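Local coordinates for protein response regulator (Caulobacter vibrioides, PDB 3N0R) that probably controls the general stress response by an anti-anti-sigma mechanism, in which a receiver domain governs how a sigma-like domain captures an anti-sigma factor, at residues A[29-34]-A[74-79]; A[35-40]-A[120-125]; A[162-167]-A[207-212]; A[195-200]-A[223-228]; A[256-261]-A[268-273]. The protein carries 1 engineered substitution. All blocks are in the same frame, centred on the assembly; numbering follows the deposited sequence. Where two conformers were deposited one is given.

Interaction 1. Residues A[29-34]-A[74-79]; sequences PHLPYI and VALYRV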
# COMPACT_ATOMS: atom_id res chain seq x y z
N PRO A 29 -17.30 -4.86 2.32
CA PRO A 29 -16.17 -5.80 2.36
C PRO A 29 -14.91 -5.24 1.69
O PRO A 29 -13.82 -5.73 1.98
CB PRO A 29 -16.69 -7.01 1.59
CG PRO A 29 -18.17 -6.90 1.62
CD PRO A 29 -18.47 -5.43 1.63
N HIS A 30 -15.05 -4.24 0.83
CA HIS A 30 -13.93 -3.73 0.04
C HIS A 30 -13.27 -2.51 0.66
O HIS A 30 -12.19 -2.11 0.23
CB HIS A 30 -14.41 -3.45 -1.38
CG HIS A 30 -15.12 -4.62 -1.99
ND1 HIS A 30 -14.50 -5.83 -2.18
CD2 HIS A 30 -16.40 -4.78 -2.38
CE1 HIS A 30 -15.37 -6.69 -2.67
NE2 HIS A 30 -16.53 -6.08 -2.80
N LEU A 31 -13.91 -1.93 1.67
CA LEU A 31 -13.39 -0.70 2.26
C LEU A 31 -12.01 -0.83 2.91
O LEU A 31 -11.16 0.01 2.68
CB LEU A 31 -14.40 -0.06 3.22
CG LEU A 31 -15.62 0.55 2.51
CD1 LEU A 31 -16.73 0.82 3.51
CD2 LEU A 31 -15.29 1.80 1.71
N PRO A 32 -11.76 -1.89 3.69
CA PRO A 32 -10.41 -1.96 4.28
C PRO A 32 -9.32 -1.98 3.22
O PRO A 32 -8.27 -1.35 3.38
CB PRO A 32 -10.44 -3.28 5.07
CG PRO A 32 -11.91 -3.48 5.41
CD PRO A 32 -12.65 -2.95 4.21
N TYR A 33 -9.56 -2.69 2.12
CA TYR A 33 -8.53 -2.84 1.11
C TYR A 33 -8.31 -1.61 0.26
O TYR A 33 -7.17 -1.32 -0.15
CB TYR A 33 -8.75 -4.12 0.31
CG TYR A 33 -8.83 -5.28 1.26
CD1 TYR A 33 -7.70 -5.75 1.90
CD2 TYR A 33 -10.06 -5.85 1.58
CE1 TYR A 33 -7.77 -6.81 2.80
CE2 TYR A 33 -10.15 -6.90 2.48
CZ TYR A 33 -9.00 -7.37 3.09
OH TYR A 33 -9.08 -8.41 3.99
N ILE A 34 -9.36 -0.83 0.01
CA ILE A 34 -9.14 0.44 -0.66
C ILE A 34 -8.41 1.43 0.27
O ILE A 34 -7.64 2.24 -0.21
CB ILE A 34 -10.41 1.04 -1.31
CG1 ILE A 34 -10.00 2.15 -2.29
CG2 ILE A 34 -11.41 1.53 -0.28
CD1 ILE A 34 -11.12 2.62 -3.19
N VAL A 74 -14.59 -3.10 -8.29
CA VAL A 74 -14.06 -2.29 -9.37
C VAL A 74 -14.78 -0.93 -9.41
O VAL A 74 -14.14 0.12 -9.56
CB VAL A 74 -14.16 -3.01 -10.73
CG1 VAL A 74 -13.80 -2.07 -11.86
CG2 VAL A 74 -13.26 -4.24 -10.72
N ALA A 75 -16.10 -0.95 -9.27
CA ALA A 75 -16.88 0.29 -9.30
C ALA A 75 -16.49 1.26 -8.19
O ALA A 75 -16.46 2.47 -8.40
CB ALA A 75 -18.37 -0.02 -9.24
N LEU A 76 -16.20 0.73 -7.01
CA LEU A 76 -15.79 1.56 -5.88
C LEU A 76 -14.45 2.24 -6.19
O LEU A 76 -14.29 3.44 -5.95
CB LEU A 76 -15.66 0.71 -4.62
CG LEU A 76 -15.01 1.38 -3.40
CD1 LEU A 76 -15.77 2.63 -2.98
CD2 LEU A 76 -14.91 0.39 -2.24
N TYR A 77 -13.49 1.48 -6.71
CA TYR A 77 -12.21 2.08 -7.06
C TYR A 77 -12.36 3.11 -8.17
O TYR A 77 -11.69 4.14 -8.17
CB TYR A 77 -11.17 1.02 -7.42
CG TYR A 77 -10.51 0.30 -6.24
CD1 TYR A 77 -11.22 -0.63 -5.49
CD2 TYR A 77 -9.17 0.51 -5.91
CE1 TYR A 77 -10.63 -1.31 -4.44
CE2 TYR A 77 -8.57 -0.17 -4.85
CZ TYR A 77 -9.31 -1.09 -4.13
OH TYR A 77 -8.74 -1.78 -3.08
N ARG A 78 -13.25 2.85 -9.14
CA ARG A 78 -13.50 3.83 -10.19
C ARG A 78 -14.01 5.15 -9.61
O ARG A 78 -13.57 6.23 -10.00
CB ARG A 78 -14.48 3.25 -11.21
CG ARG A 78 -14.82 4.18 -12.34
CD ARG A 78 -15.72 3.47 -13.36
NE ARG A 78 -16.06 4.34 -14.48
CZ ARG A 78 -16.91 4.02 -15.45
NH1 ARG A 78 -17.52 2.85 -15.44
NH2 ARG A 78 -17.15 4.88 -16.43
N VAL A 79 -14.95 5.07 -8.66
CA VAL A 79 -15.46 6.27 -7.99
C VAL A 79 -14.33 7.00 -7.26
O VAL A 79 -14.20 8.22 -7.34
CB VAL A 79 -16.62 5.91 -7.05
CG1 VAL A 79 -16.87 7.02 -6.04
CG2 VAL A 79 -17.87 5.61 -7.87
O HOH W 1 -11.07 -3.53 -1.97
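His30 and Ile34, four residues apart, face Leu76 and Tyr77 on helix 72-84. The backbones draw closest at the second of these, where the CA atoms of Ile34 and Tyr77 are 7.3 Å apart, against 8.2 Å between the CA atoms of His30 and Leu76. With CG1 of Ile34 anti to the backbone N (chi1 -165°) and the chain extended, the isoleucine slides along the phenol of Tyr77 in the opposite direction. Its CD1 stands 3.8 Å from the ring centroid, only 8° off the normal, a CH-pi contact over the middle of one face. Lower on the same side chain, CB comes within 3.7 Å of Tyr77 CZ. The same CD1 also reaches Leu76, 4.1 Å from its CG; the two side chains meet at a slant, while Leu76 CD2 reaches both His30 CB and Leu31 CD2. A water bridges the polar rim: it donates to His30 O at 2.8 Å and to Tyr77 OH at 3.1 Å, and it lies in the ring plane at the edge. The same phenol oxygen is hydrogen-bonded to Glu126, and Phe128 meets the ring edge-to-face. Helix 45-60 covers Leu31 and Ile34. Together these imply an apolar helix junction within the Sigma2-like region, in which the hydroxyl of a tyrosine whose ring packs on apolar groups is satisfied by a carboxylate and a bridging water, without a direct hydrogen bond between the two segments.

Interaction 2. Residues A[35-40]-A[120-125]; sequences RRYARA and FLLTAL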
# COMPACT_ATOMS: atom_id res chain seq x y z
N ARG A 35 -8.59 1.31 1.59
CA ARG A 35 -7.72 2.06 2.50
C ARG A 35 -6.26 1.64 2.34
O ARG A 35 -5.38 2.49 2.30
CB ARG A 35 -8.16 1.94 3.97
CG ARG A 35 -9.52 2.55 4.26
CD ARG A 35 -9.87 2.52 5.76
NE ARG A 35 -11.27 2.90 5.92
CZ ARG A 35 -12.28 2.06 6.16
NH1 ARG A 35 -12.06 0.77 6.38
NH2 ARG A 35 -13.52 2.53 6.21
N ARG A 36 -5.99 0.34 2.21
CA ARG A 36 -4.63 -0.13 1.98
C ARG A 36 -4.04 0.52 0.73
O ARG A 36 -2.91 1.04 0.74
CB ARG A 36 -4.58 -1.65 1.88
CG ARG A 36 -3.20 -2.19 1.55
CD ARG A 36 -3.19 -3.69 1.46
NE ARG A 36 -4.07 -4.15 0.39
CZ ARG A 36 -4.56 -5.39 0.31
NH1 ARG A 36 -4.24 -6.27 1.25
NH2 ARG A 36 -5.36 -5.72 -0.69
N TYR A 37 -4.81 0.49 -0.35
CA TYR A 37 -4.40 1.12 -1.60
C TYR A 37 -4.10 2.60 -1.41
O TYR A 37 -3.05 3.09 -1.83
CB TYR A 37 -5.50 0.93 -2.65
CG TYR A 37 -5.31 1.66 -3.96
CD1 TYR A 37 -4.32 1.29 -4.86
CD2 TYR A 37 -6.15 2.70 -4.31
CE1 TYR A 37 -4.17 1.94 -6.07
CE2 TYR A 37 -6.01 3.37 -5.52
CZ TYR A 37 -5.02 2.97 -6.40
OH TYR A 37 -4.85 3.60 -7.61
N ALA A 38 -5.04 3.32 -0.81
CA ALA A 38 -4.93 4.77 -0.69
C ALA A 38 -3.75 5.17 0.19
O ALA A 38 -3.07 6.16 -0.10
CB ALA A 38 -6.23 5.36 -0.17
N ARG A 39 -3.53 4.43 1.27
CA ARG A 39 -2.38 4.67 2.12
C ARG A 39 -1.07 4.43 1.38
O ARG A 39 -0.14 5.22 1.49
CB ARG A 39 -2.41 3.77 3.36
CG ARG A 39 -3.54 4.07 4.32
CD ARG A 39 -3.46 3.15 5.52
NE ARG A 39 -4.70 3.18 6.28
CZ ARG A 39 -4.96 2.38 7.31
NH1 ARG A 39 -4.05 1.51 7.75
NH2 ARG A 39 -6.15 2.44 7.89
N ALA A 40 -0.98 3.33 0.63
CA ALA A 40 0.24 3.02 -0.11
C ALA A 40 0.51 4.03 -1.22
O ALA A 40 1.66 4.36 -1.50
CB ALA A 40 0.19 1.61 -0.67
N PHE A 120 0.25 0.22 -11.48
CA PHE A 120 1.06 -0.78 -10.84
C PHE A 120 0.47 -1.22 -9.49
O PHE A 120 0.38 -2.40 -9.20
CB PHE A 120 2.48 -0.28 -10.64
CG PHE A 120 3.38 -1.29 -10.04
CD1 PHE A 120 3.95 -2.29 -10.83
CD2 PHE A 120 3.64 -1.29 -8.68
CE1 PHE A 120 4.76 -3.25 -10.27
CE2 PHE A 120 4.45 -2.26 -8.12
CZ PHE A 120 5.01 -3.23 -8.92
N LEU A 121 0.06 -0.26 -8.66
CA LEU A 121 -0.52 -0.66 -7.39
C LEU A 121 -1.86 -1.39 -7.55
O LEU A 121 -2.14 -2.35 -6.81
CB LEU A 121 -0.68 0.53 -6.44
CG LEU A 121 0.64 1.16 -5.97
CD1 LEU A 121 0.33 2.25 -4.95
CD2 LEU A 121 1.60 0.14 -5.39
N LEU A 122 -2.69 -0.97 -8.49
CA LEU A 122 -3.98 -1.63 -8.69
C LEU A 122 -3.79 -3.11 -9.02
O LEU A 122 -4.56 -3.95 -8.58
CB LEU A 122 -4.77 -0.94 -9.82
CG LEU A 122 -5.36 0.43 -9.45
CD1 LEU A 122 -5.87 1.14 -10.68
CD2 LEU A 122 -6.47 0.30 -8.39
N THR A 123 -2.77 -3.41 -9.81
CA THR A 123 -2.52 -4.79 -10.23
C THR A 123 -1.67 -5.55 -9.21
O THR A 123 -2.11 -6.58 -8.68
CB THR A 123 -1.92 -4.85 -11.65
OG1 THR A 123 -0.75 -4.02 -11.74
CG2 THR A 123 -2.96 -4.40 -12.69
N ALA A 124 -0.48 -5.04 -8.90
CA ALA A 124 0.45 -5.75 -8.02
C ALA A 124 0.03 -5.75 -6.54
O ALA A 124 0.17 -6.77 -5.86
CB ALA A 124 1.86 -5.18 -8.17
N LEU A 125 -0.44 -4.62 -6.02
CA LEU A 125 -0.84 -4.55 -4.62
C LEU A 125 -2.26 -5.05 -4.40
O LEU A 125 -2.52 -5.82 -3.47
CB LEU A 125 -0.68 -3.13 -4.07
CG LEU A 125 -0.91 -2.98 -2.56
CD1 LEU A 125 0.16 -3.70 -1.76
CD2 LEU A 125 -0.96 -1.52 -2.20
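The phenol oxygen of Tyr37 is hydrogen-bonded to His81, and the ring that carries it meets Leu121 and Leu122 of helix 115-125. No hydrogen bond passes directly between the segments, so apolar surfaces carry the contact. Tyr37 does most of the work. A first torsion of 173° swings its CG away from the backbone N and sends the ring toward Leu121 and Leu122. Leu122 CD2 sits over one face, 3.6 Å from Tyr37 CZ, in a CH-pi contact displaced from the ring centre. Leu121 instead touches the rim, near the ring plane, with its CB 3.8 Å from Tyr37 CE1. A second aromatic, Tyr77, meets the ring with the planes steeply inclined. This is the seam of the sigma-like domain: helix 31-42 belongs to the Sigma2-like region and helix 115-125 to the other sigma-like region, and their short segments run at 130° with axes 10.7 Å apart. Further along, Leu125 turns CD2 onto Ala40 CB at 3.7 Å, and Leu121 CD1 approaches the same methyl at 4.3 Å. At the more exposed margin, Leu125 O lies over one face of the Arg36 guanidinium, 4.0 Å from NH2. The arginine chain bends at chi3 (62°), and its NE is held by a salt bridge to Glu126, the residue that follows Leu125.

Interaction 3. Residues A[162-167]-A[207-212]; sequences EVLIIE and GLVLAD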
# COMPACT_ATOMS: atom_id res chain seq x y z
N GLU A 162 19.60 -1.93 2.92
CA GLU A 162 19.73 -2.92 3.98
C GLU A 162 18.40 -3.10 4.68
O GLU A 162 17.75 -2.12 5.06
CB GLU A 162 20.80 -2.47 4.98
CG GLU A 162 22.19 -2.43 4.38
CD GLU A 162 23.25 -2.06 5.39
OE1 GLU A 162 22.91 -1.92 6.59
OE2 GLU A 162 24.42 -1.91 4.99
N VAL A 163 18.00 -4.35 4.84
CA VAL A 163 16.68 -4.67 5.36
C VAL A 163 16.77 -5.54 6.61
O VAL A 163 17.47 -6.57 6.61
CB VAL A 163 15.84 -5.40 4.29
CG1 VAL A 163 14.45 -5.68 4.81
CG2 VAL A 163 15.79 -4.56 3.02
N LEU A 164 16.06 -5.14 7.66
CA LEU A 164 15.89 -5.96 8.86
C LEU A 164 14.50 -6.56 8.85
O LEU A 164 13.51 -5.86 8.60
CB LEU A 164 16.05 -5.08 10.11
CG LEU A 164 15.69 -5.74 11.44
CD1 LEU A 164 16.62 -6.91 11.75
CD2 LEU A 164 15.75 -4.72 12.56
N ILE A 165 14.42 -7.87 9.10
CA ILE A 165 13.14 -8.55 9.22
C ILE A 165 12.93 -8.92 10.68
O ILE A 165 13.84 -9.43 11.33
CB ILE A 165 13.12 -9.83 8.34
CG1 ILE A 165 13.25 -9.45 6.86
CG2 ILE A 165 11.86 -10.66 8.61
CD1 ILE A 165 13.66 -10.59 5.98
N ILE A 166 11.73 -8.65 11.21
CA ILE A 166 11.37 -9.06 12.56
C ILE A 166 10.17 -10.01 12.47
O ILE A 166 9.04 -9.59 12.22
CB ILE A 166 11.05 -7.86 13.49
CG1 ILE A 166 12.14 -6.78 13.40
CG2 ILE A 166 10.86 -8.34 14.93
CD1 ILE A 166 11.79 -5.47 14.10
N GLU A 167 10.46 -11.30 12.61
CA GLU A 167 9.48 -12.34 12.37
C GLU A 167 9.96 -13.59 13.08
O GLU A 167 11.10 -14.00 12.91
CB GLU A 167 9.36 -12.60 10.86
CG GLU A 167 8.41 -13.73 10.50
CD GLU A 167 7.00 -13.47 10.99
OE1 GLU A 167 6.52 -14.21 11.86
OE2 GLU A 167 6.38 -12.51 10.49
N GLY A 207 17.86 0.36 6.29
CA GLY A 207 17.13 1.30 5.46
C GLY A 207 15.65 0.96 5.34
O GLY A 207 14.87 1.73 4.79
N LEU A 208 15.27 -0.21 5.84
CA LEU A 208 13.88 -0.67 5.75
C LEU A 208 13.70 -1.78 6.76
O LEU A 208 14.59 -2.61 6.95
CB LEU A 208 13.59 -1.22 4.34
CG LEU A 208 12.23 -1.88 4.10
CD1 LEU A 208 11.09 -0.86 4.22
CD2 LEU A 208 12.22 -2.53 2.72
N VAL A 209 12.53 -1.82 7.41
CA VAL A 209 12.20 -2.90 8.33
C VAL A 209 10.87 -3.51 7.93
O VAL A 209 9.92 -2.79 7.62
CB VAL A 209 12.10 -2.37 9.78
CG1 VAL A 209 11.74 -3.50 10.74
CG2 VAL A 209 13.42 -1.72 10.20
N LEU A 210 10.82 -4.84 7.92
CA LEU A 210 9.56 -5.57 7.78
C LEU A 210 9.33 -6.28 9.10
O LEU A 210 10.15 -7.09 9.53
CB LEU A 210 9.63 -6.59 6.65
CG LEU A 210 9.74 -6.05 5.22
CD1 LEU A 210 8.74 -6.72 4.28
CD2 LEU A 210 9.62 -4.54 5.16
N ALA A 211 8.23 -5.96 9.77
CA ALA A 211 8.00 -6.41 11.14
C ALA A 211 6.62 -7.02 11.32
O ALA A 211 5.60 -6.42 10.96
CB ALA A 211 8.15 -5.24 12.10
N ASP A 212 6.59 -8.19 11.94
CA ASP A 212 5.33 -8.81 12.28
C ASP A 212 4.62 -7.99 13.36
O ASP A 212 5.25 -7.50 14.30
CB ASP A 212 5.51 -10.26 12.72
CG ASP A 212 4.25 -11.08 12.51
OD1 ASP A 212 3.25 -10.82 13.20
OD2 ASP A 212 4.25 -11.98 11.63
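Ile166 is held through both its backbone groups: its N donates to Leu210 O at 2.8 Å, and its O receives a bond from Asp212 N at 2.8 Å. Leu164 behaves alike two residues earlier, donating to Leu208 O and accepting from Leu210 N, each bond 3.0 Å long. At the start of the pair the pattern splits, for Glu162 O accepts a hydrogen bond from Gly207 N and a weak second one from Leu208 N. Between the conventional bonds, CA-H...O contacts fill in, such as Val209 CA to Leu164 O at 3.2 Å.

Where the strands end, two acid side chains converge. Glu167, bent at chi2 (60°), swings its carboxylate toward Asp212, bringing OE2 within 2.5 Å of Asp212 OD2; the two planes are 78° apart. Lys260 forms a salt bridge with the same Asp212 oxygen, while Glu167 OE1 accepts a hydrogen bond from Glu169 N.

Above and below the strands the packing is aliphatic. Val163 and Leu208 lie side by side on one face, with Ile165 and Leu210 beyond them. On the other face Ile166 CD1 meets Val209 CG1 at 3.9 Å, and its CB rests near Ala211 CB at 4.1 Å. Adjacent parallel strands at the centre of a five-stranded sheet of order 2-1-3-4-5, ending in acidic residues beside a lysine, are the hallmark of the response-regulator receiver fold; Asp212 is the predicted phosphoacceptor, unmodified here.

Interaction 4. Residues A[195-200]-A[223-228]; sequences GEALEA and DAVKDI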
# COMPACT_ATOMS: atom_id res chain seq x y z
N GLY A 195 14.03 -8.11 21.48
CA GLY A 195 15.40 -7.93 21.93
C GLY A 195 16.41 -8.20 20.84
O GLY A 195 17.39 -7.47 20.69
N GLU A 196 16.17 -9.25 20.05
CA GLU A 196 17.04 -9.54 18.91
C GLU A 196 16.99 -8.40 17.90
O GLU A 196 18.01 -8.05 17.31
CB GLU A 196 16.67 -10.87 18.26
CG GLU A 196 16.95 -12.05 19.19
CD GLU A 196 16.61 -13.40 18.59
OE1 GLU A 196 16.18 -13.45 17.42
OE2 GLU A 196 16.78 -14.41 19.30
N ALA A 197 15.82 -7.81 17.72
CA ALA A 197 15.69 -6.67 16.81
C ALA A 197 16.50 -5.48 17.31
O ALA A 197 17.18 -4.81 16.54
CB ALA A 197 14.23 -6.28 16.62
N LEU A 198 16.45 -5.22 18.61
CA LEU A 198 17.24 -4.13 19.16
C LEU A 198 18.74 -4.39 19.04
O LEU A 198 19.51 -3.48 18.71
CB LEU A 198 16.85 -3.88 20.61
CG LEU A 198 17.58 -2.72 21.27
CD1 LEU A 198 17.46 -1.41 20.48
CD2 LEU A 198 17.05 -2.54 22.68
N GLU A 199 19.16 -5.62 19.26
CA GLU A 199 20.56 -5.98 19.05
C GLU A 199 20.98 -5.71 17.61
O GLU A 199 22.05 -5.14 17.36
CB GLU A 199 20.77 -7.45 19.40
CG GLU A 199 22.21 -7.87 19.41
CD GLU A 199 22.39 -9.27 19.98
OE1 GLU A 199 21.39 -10.03 20.01
OE2 GLU A 199 23.51 -9.60 20.40
N ALA A 200 20.14 -6.11 16.66
CA ALA A 200 20.45 -5.89 15.25
C ALA A 200 20.59 -4.40 14.91
O ALA A 200 21.54 -3.99 14.24
CB ALA A 200 19.40 -6.53 14.37
N ASP A 223 8.46 -2.83 18.66
CA ASP A 223 8.36 -1.95 19.84
C ASP A 223 9.68 -1.40 20.39
O ASP A 223 9.75 -0.24 20.77
CB ASP A 223 7.57 -2.62 20.97
CG ASP A 223 6.07 -2.47 20.80
OD1 ASP A 223 5.65 -1.71 19.90
OD2 ASP A 223 5.32 -3.11 21.57
N ALA A 224 10.72 -2.23 20.44
CA ALA A 224 11.97 -1.80 21.06
C ALA A 224 12.86 -1.01 20.11
O ALA A 224 13.88 -0.46 20.53
CB ALA A 224 12.72 -3.00 21.64
N VAL A 225 12.48 -0.95 18.84
CA VAL A 225 13.29 -0.21 17.87
C VAL A 225 12.52 0.96 17.23
O VAL A 225 13.10 1.74 16.46
CB VAL A 225 13.89 -1.13 16.78
CG1 VAL A 225 14.87 -2.11 17.41
CG2 VAL A 225 12.79 -1.86 16.01
N LYS A 226 11.24 1.09 17.56
CA LYS A 226 10.38 2.08 16.93
C LYS A 226 10.94 3.50 17.04
O LYS A 226 10.92 4.25 16.07
CB LYS A 226 8.98 2.00 17.54
CG LYS A 226 7.97 3.00 16.97
CD LYS A 226 6.60 2.76 17.58
CE LYS A 226 6.66 2.73 19.10
NZ LYS A 226 5.33 2.41 19.71
N ASP A 227 11.45 3.85 18.22
CA ASP A 227 11.96 5.20 18.45
C ASP A 227 13.22 5.49 17.62
O ASP A 227 13.32 6.54 16.97
CB ASP A 227 12.24 5.44 19.93
CG ASP A 227 10.98 5.47 20.77
OD1 ASP A 227 9.87 5.55 20.19
OD2 ASP A 227 11.09 5.43 22.01
N ILE A 228 14.17 4.57 17.66
CA ILE A 228 15.42 4.69 16.91
C ILE A 228 15.14 4.80 15.42
O ILE A 228 15.71 5.65 14.73
CB ILE A 228 16.36 3.48 17.16
CG1 ILE A 228 16.79 3.42 18.63
CG2 ILE A 228 17.58 3.55 16.26
CD1 ILE A 228 17.38 2.08 19.02
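Leu198 and Val225 meet at the heart of this contact, their CA atoms only 5.7 Å apart. Such closeness lets the valine press on backbone as much as on side chain: Val225 CG1 lies 3.6 Å from Leu198 CA and 3.7 Å from Ala197 O. The same methyl reaches Ala197 CB and Leu198 CD1 more loosely. What puts it there is the first torsion of Val225 (chi1 -65°), which sets CG1 opposite the carbonyl carbon, while CG2 packs on CD1 of Ile166 in the sheet.

Leu198 reaches across in return. Its chi1 of -178° stretches the side chain away from its own backbone N, and the branch CD1 ends 3.7 Å from Ala224 O and 3.8 Å from Ile228 CD1. The leucine and isoleucine side chains cross at about a right angle, one methyl against another. Nearer the backbone, Leu198 CB stands 4.3 Å from Ala224 CB. No hydrogen bond joins the segments. Leu198 and Ala224 are partly exposed; a glycerol, probably from crystallisation, lies about 4 Å from the Ala224 side chain.

In the second shell Val201, further along helix 194-203, packs against both Val225 and Ile228. At the start of that helix, Thr193 OG1 accepts a hydrogen bond from Glu196 N, and Glu196 OE1 one from Ala192 N. The helix rests on the sheet face formed by Leu164 and Ile166, with Ala197 and Ala200 against them, and the 223-228 segment that leads into helix 226-231 lies alongside it.

Interaction 5. Residues A[256-261]-A[268-273]; sequences FLITKP and KAAIGQ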
# COMPACT_ATOMS: atom_id res chain seq x y z
N PHE A 256 2.03 1.03 5.49
CA PHE A 256 2.42 -0.04 4.59
C PHE A 256 2.24 -1.38 5.30
O PHE A 256 2.68 -1.55 6.43
CB PHE A 256 3.88 0.12 4.13
CG PHE A 256 4.20 1.49 3.58
CD1 PHE A 256 3.69 1.90 2.35
CD2 PHE A 256 5.01 2.37 4.30
CE1 PHE A 256 3.98 3.18 1.86
CE2 PHE A 256 5.30 3.63 3.81
CZ PHE A 256 4.78 4.04 2.59
N LEU A 257 1.64 -2.31 4.57
CA LEU A 257 1.16 -3.57 5.11
C LEU A 257 1.42 -4.68 4.09
O LEU A 257 1.24 -4.47 2.88
CB LEU A 257 -0.34 -3.45 5.39
CG LEU A 257 -1.01 -4.42 6.36
CD1 LEU A 257 -0.35 -4.35 7.72
CD2 LEU A 257 -2.48 -4.09 6.47
N ILE A 258 1.84 -5.85 4.58
CA ILE A 258 1.79 -7.02 3.72
C ILE A 258 1.17 -8.18 4.45
O ILE A 258 1.30 -8.35 5.67
CB ILE A 258 3.18 -7.44 3.19
CG1 ILE A 258 4.14 -7.71 4.34
CG2 ILE A 258 3.74 -6.39 2.25
CD1 ILE A 258 5.49 -8.23 3.87
N THR A 259 0.42 -8.96 3.69
CA THR A 259 -0.28 -10.11 4.23
C THR A 259 0.58 -11.36 4.12
O THR A 259 1.23 -11.60 3.10
CB THR A 259 -1.58 -10.34 3.45
OG1 THR A 259 -2.37 -9.14 3.50
CG2 THR A 259 -2.37 -11.50 4.03
N LYS A 260 0.58 -12.14 5.19
CA LYS A 260 1.14 -13.50 5.14
C LYS A 260 -0.05 -14.47 5.14
O LYS A 260 -1.04 -14.23 5.82
CB LYS A 260 2.07 -13.75 6.34
CG LYS A 260 1.42 -13.54 7.70
CD LYS A 260 2.33 -13.96 8.86
CE LYS A 260 1.64 -13.71 10.19
NZ LYS A 260 2.46 -14.15 11.35
N PRO A 261 0.03 -15.57 4.36
CA PRO A 261 1.14 -15.95 3.47
C PRO A 261 1.30 -15.00 2.29
O PRO A 261 0.34 -14.36 1.87
CB PRO A 261 0.73 -17.34 2.98
CG PRO A 261 -0.76 -17.33 3.05
CD PRO A 261 -1.11 -16.50 4.25
N LYS A 268 6.61 -6.81 -3.53
CA LYS A 268 7.30 -5.86 -4.41
C LYS A 268 6.63 -4.49 -4.34
O LYS A 268 7.31 -3.47 -4.26
CB LYS A 268 7.32 -6.35 -5.87
CG LYS A 268 7.83 -5.28 -6.84
CD LYS A 268 7.90 -5.77 -8.29
CE LYS A 268 9.12 -6.65 -8.52
NZ LYS A 268 9.64 -6.53 -9.91
N ALA A 269 5.31 -4.48 -4.39
CA ALA A 269 4.58 -3.21 -4.37
C ALA A 269 4.76 -2.47 -3.05
O ALA A 269 5.00 -1.26 -3.05
CB ALA A 269 3.09 -3.44 -4.67
N ALA A 270 4.61 -3.17 -1.92
CA ALA A 270 4.73 -2.52 -0.62
C ALA A 270 6.14 -1.98 -0.40
O ALA A 270 6.32 -0.85 0.05
CB ALA A 270 4.31 -3.46 0.49
N ILE A 271 7.14 -2.80 -0.69
CA ILE A 271 8.52 -2.35 -0.58
C ILE A 271 8.79 -1.19 -1.54
O ILE A 271 9.43 -0.20 -1.17
CB ILE A 271 9.51 -3.51 -0.80
CG1 ILE A 271 9.39 -4.51 0.35
CG2 ILE A 271 10.94 -2.99 -0.96
CD1 ILE A 271 10.23 -5.76 0.18
N GLY A 272 8.29 -1.30 -2.77
CA GLY A 272 8.46 -0.24 -3.74
C GLY A 272 7.94 1.10 -3.26
O GLY A 272 8.57 2.14 -3.49
N GLN A 273 6.77 1.10 -2.62
CA GLN A 273 6.21 2.35 -2.10
C GLN A 273 6.96 2.86 -0.88
O GLN A 273 7.22 4.06 -0.77
CB GLN A 273 4.72 2.19 -1.77
CG GLN A 273 3.87 1.97 -3.01
CD GLN A 273 4.06 3.07 -4.03
OE1 GLN A 273 4.81 2.91 -5.00
NE2 GLN A 273 3.39 4.20 -3.81
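Phe256 leaves the backbone with its CB directed at helix 264-277, and a chi1 of -51° lays CG beside the backbone N. From there the ring reaches toward Ala270 and Gln273. CD1 makes a distant approach to Ala270 O at 4.4 Å. CE1, further out, meets Gln273 CB at 3.8 Å and comes near the carbonyl carbon of that residue, while CZ at the tip lies 4.2 Å from Gln273 O. The two side chains cross at about a right angle, and the amide plane of Gln273 is turned 76° from the ring. A bend at chi2 (-56°) carries the amide away from the phenylalanine to polar partners beyond: OE1 to Arg117 NH1, NE2 to Ala40 O. Two residues on, Ile258 brings CG2 to 3.5 Å from Ala270 CB; that tightness is doubtful, since the isoleucine has a second conformer. Leu257 O is also near that methyl, at 4.0 Å. The edge strand 257-259 is hydrogen-bonded to strand 236-240. Helix 264-277 packs Ala270 on the strand and Gln273 on Phe256 just before it, sets Ile271 against Ile237 of the neighbouring strand, and turns Ala269 to helix 115-125 of the sigma-like domain.

Interactions 1 and 2 share helix 31-42 and touch through Tyr77, which packs on Tyr37 and Leu122; both are buried helix junctions where tyrosine rings meet aliphatic branches. Interaction 3 is also core but differs in kind, being main-chain hydrogen bonding within a sheet that ends in a charged site. Interaction 4 packs on one face of that sheet, Ala197 CB lying 3.6 Å from Ile166 CD1, and is the more exposed contact, made by aliphatic side chains without hydrogen bonds between the segments. Interaction 5 joins the two halves: it reaches the sheet of interaction 3 through Leu210 and Ile258, and interaction 2 through Gln273 and Ala269. By contrast, the centres of interactions 1 and 4 are about 36 Å apart.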